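Local coordinates for protein beta-L-arabinobiosidase (Bacteroides thetaiotaomicron, PDB 5MQR) that probably hydrolyses glycosidic bonds in complex plant pectin, as a multidomain gut bacterial glycosidase with an N-terminal beta propeller, at residues I146-Q151 and G170-K175. Residues are numbered along the deposited sequence; the frame is centred on the assembly and turned at random.
Sequences IAIMHQ and GVALDK. With EDO (1,2-ethanediol), chain H.
I148 and G170 form the last antiparallel pair of a four-stranded antiparallel sheet, consistent with one blade of the N-terminal beta propeller. Strand 148-157 is at one edge of this sheet and starts here. Strand 163-170 ends beside it, and the chain runs on into the loop before strand 186-192. The two residues are a hydrogen-bonded pair. I148 N donates to G170 O at 2.9 Å. In return G170 N donates to I148 O at 2.7 Å. Both backbone groups of I148 are thus satisfied by one glycine. A147 CB also packs against G170 O.

Beyond the pair a water takes over. It donates to I146 O and accepts from A172 N at 2.9 Å, so it joins the two backbones where direct pairing has stopped. The I148 side chain packs on A172 beside this junction. Its CG1 lies beside its own backbone N (chi1 -58°) and meets A172 CB at 3.6 Å. All four touching residues are buried.

H150 is on the same strand, past the pair. Its CG is anti to the backbone N (chi1 -171°), which carries the ring away from 170-175; it touches N180 further along the loop. ND1 is hydrogen-bonded to E248. NE2 donates to a 1,2-ethanediol, probably from the crystallisation liquor. A leucine in place of H150 would probably leave E248 without this partner and the diol without its donor. The diol hydroxyl O1 sits at the ring edge, near its plane, 3.1 Å from H150 NE2.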
loop_
_atom_site.group_PDB
_atom_site.type_symbol
_atom_site.label_atom_id
_atom_site.label_comp_id
_atom_site.label_asym_id
_atom_site.label_seq_id
_atom_site.Cartn_x
_atom_site.Cartn_y
_atom_site.Cartn_z
ATOM N N ILE A 146 -22.743 15.842 46.793
ATOM C CA ILE A 146 -22.039 14.736 46.189
ATOM C C ILE A 146 -20.872 15.302 45.356
ATOM O O ILE A 146 -21.011 16.328 44.688
ATOM C CB ILE A 146 -23.011 13.916 45.299
ATOM C CG1 ILE A 146 -24.143 13.281 46.146
ATOM C CG2 ILE A 146 -22.269 12.885 44.440
ATOM C CD1 ILE A 146 -23.694 12.337 47.251
ATOM N N ALA A 147 -19.731 14.618 45.389
ATOM C CA ALA A 147 -18.545 15.053 44.648
ATOM C C ALA A 147 -18.707 14.873 43.149
ATOM O O ALA A 147 -19.603 14.161 42.690
ATOM C CB ALA A 147 -17.320 14.281 45.122
ATOM N N ILE A 148 -17.813 15.512 42.406
ATOM C CA ILE A 148 -17.701 15.360 40.973
ATOM C C ILE A 148 -16.459 14.530 40.697
ATOM O O ILE A 148 -15.405 14.784 41.262
ATOM C CB ILE A 148 -17.579 16.725 40.251
ATOM C CG1 ILE A 148 -18.793 17.622 40.559
ATOM C CG2 ILE A 148 -17.407 16.548 38.739
ATOM C CD1 ILE A 148 -20.144 17.085 40.117
HETATM N N MSE A 149 -16.599 13.548 39.805
HETATM C CA MSE A 149 -15.492 12.698 39.382
HETATM C C MSE A 149 -14.886 13.302 38.155
HETATM O O MSE A 149 -15.577 13.909 37.336
HETATM C CB MSE A 149 -15.890 11.221 39.137
HETATM C CG MSE A 149 -16.395 10.606 40.440
HETATM SE SE MSE A 149 -16.162 8.656 40.517
HETATM C CE MSE A 149 -14.214 8.649 40.891
ATOM N N HIS A 150 -13.567 13.147 38.052
ATOM C CA HIS A 150 -12.798 13.624 36.924
ATOM C C HIS A 150 -11.429 12.953 36.945
ATOM O O HIS A 150 -10.717 13.078 37.940
ATOM C CB HIS A 150 -12.603 15.137 36.989
ATOM C CG HIS A 150 -12.006 15.693 35.738
ATOM N ND1 HIS A 150 -10.647 15.867 35.574
ATOM C CD2 HIS A 150 -12.575 16.038 34.559
ATOM C CE1 HIS A 150 -10.413 16.338 34.363
ATOM N NE2 HIS A 150 -11.568 16.459 33.731
ATOM N N GLN A 151 -11.109 12.239 35.872
ATOM C CA GLN A 151 -9.858 11.480 35.694
ATOM C C GLN A 151 -9.334 11.736 34.315
ATOM O O GLN A 151 -10.127 11.690 33.373
ATOM C CB GLN A 151 -10.118 9.963 35.578
ATOM C CG GLN A 151 -10.585 9.268 36.768
ATOM C CD GLN A 151 -12.068 9.319 36.960
ATOM O OE1 GLN A 151 -12.519 9.962 37.873
ATOM N NE2 GLN A 151 -12.824 8.613 36.133
ATOM N N GLY A 170 -13.369 15.412 42.870
ATOM C CA GLY A 170 -13.265 16.865 43.083
ATOM C C GLY A 170 -14.572 17.430 43.630
ATOM O O GLY A 170 -15.523 16.687 43.836
ATOM N N VAL A 171 -14.619 18.742 43.872
ATOM C CA VAL A 171 -15.806 19.390 44.447
ATOM C C VAL A 171 -16.282 20.539 43.574
ATOM O O VAL A 171 -15.515 21.447 43.284
ATOM C CB VAL A 171 -15.550 19.944 45.865
ATOM C CG1 VAL A 171 -16.827 20.559 46.455
ATOM C CG2 VAL A 171 -15.016 18.846 46.788
ATOM N N ALA A 172 -17.545 20.479 43.152
ATOM C CA ALA A 172 -18.227 21.609 42.520
ATOM C C ALA A 172 -19.316 22.075 43.467
ATOM O O ALA A 172 -20.249 21.324 43.778
ATOM C CB ALA A 172 -18.830 21.195 41.193
ATOM N N LEU A 173 -19.167 23.298 43.960
ATOM C CA LEU A 173 -20.139 23.908 44.869
ATOM C C LEU A 173 -21.334 24.468 44.105
ATOM O O LEU A 173 -22.412 24.604 44.670
ATOM C CB LEU A 173 -19.476 25.001 45.726
ATOM C CG LEU A 173 -18.531 24.494 46.821
ATOM C CD1 LEU A 173 -17.699 25.630 47.397
ATOM C CD2 LEU A 173 -19.304 23.817 47.934
ATOM N N ASP A 174 -21.130 24.800 42.835
ATOM C CA ASP A 174 -22.221 25.179 41.946
ATOM C C ASP A 174 -21.867 24.816 40.504
ATOM O O ASP A 174 -20.793 24.266 40.277
ATOM C CB ASP A 174 -22.569 26.672 42.125
ATOM C CG ASP A 174 -21.372 27.584 41.975
ATOM O OD1 ASP A 174 -20.711 27.554 40.904
ATOM O OD2 ASP A 174 -21.105 28.352 42.943
ATOM N N LYS A 175 -22.793 25.097 39.572
ATOM C CA LYS A 175 -22.669 24.853 38.105
ATOM C C LYS A 175 -21.343 25.272 37.509
ATOM O O LYS A 175 -20.850 24.634 36.588
ATOM C CB LYS A 175 -23.698 25.699 37.296
ATOM C CG LYS A 175 -25.198 25.446 37.444
ATOM C CD LYS A 175 -25.995 26.421 36.560
ATOM C CE LYS A 175 -27.469 26.017 36.403
ATOM N NZ LYS A 175 -27.675 24.821 35.513
HETATM C C1 EDO H . -12.009 19.381 31.922
HETATM O O1 EDO H . -12.641 18.171 31.441
HETATM C C2 EDO H . -11.699 20.366 30.786
HETATM O O2 EDO H . -10.516 21.140 31.006
HETATM O O HOH W 1 -19.596 18.591 44.081
#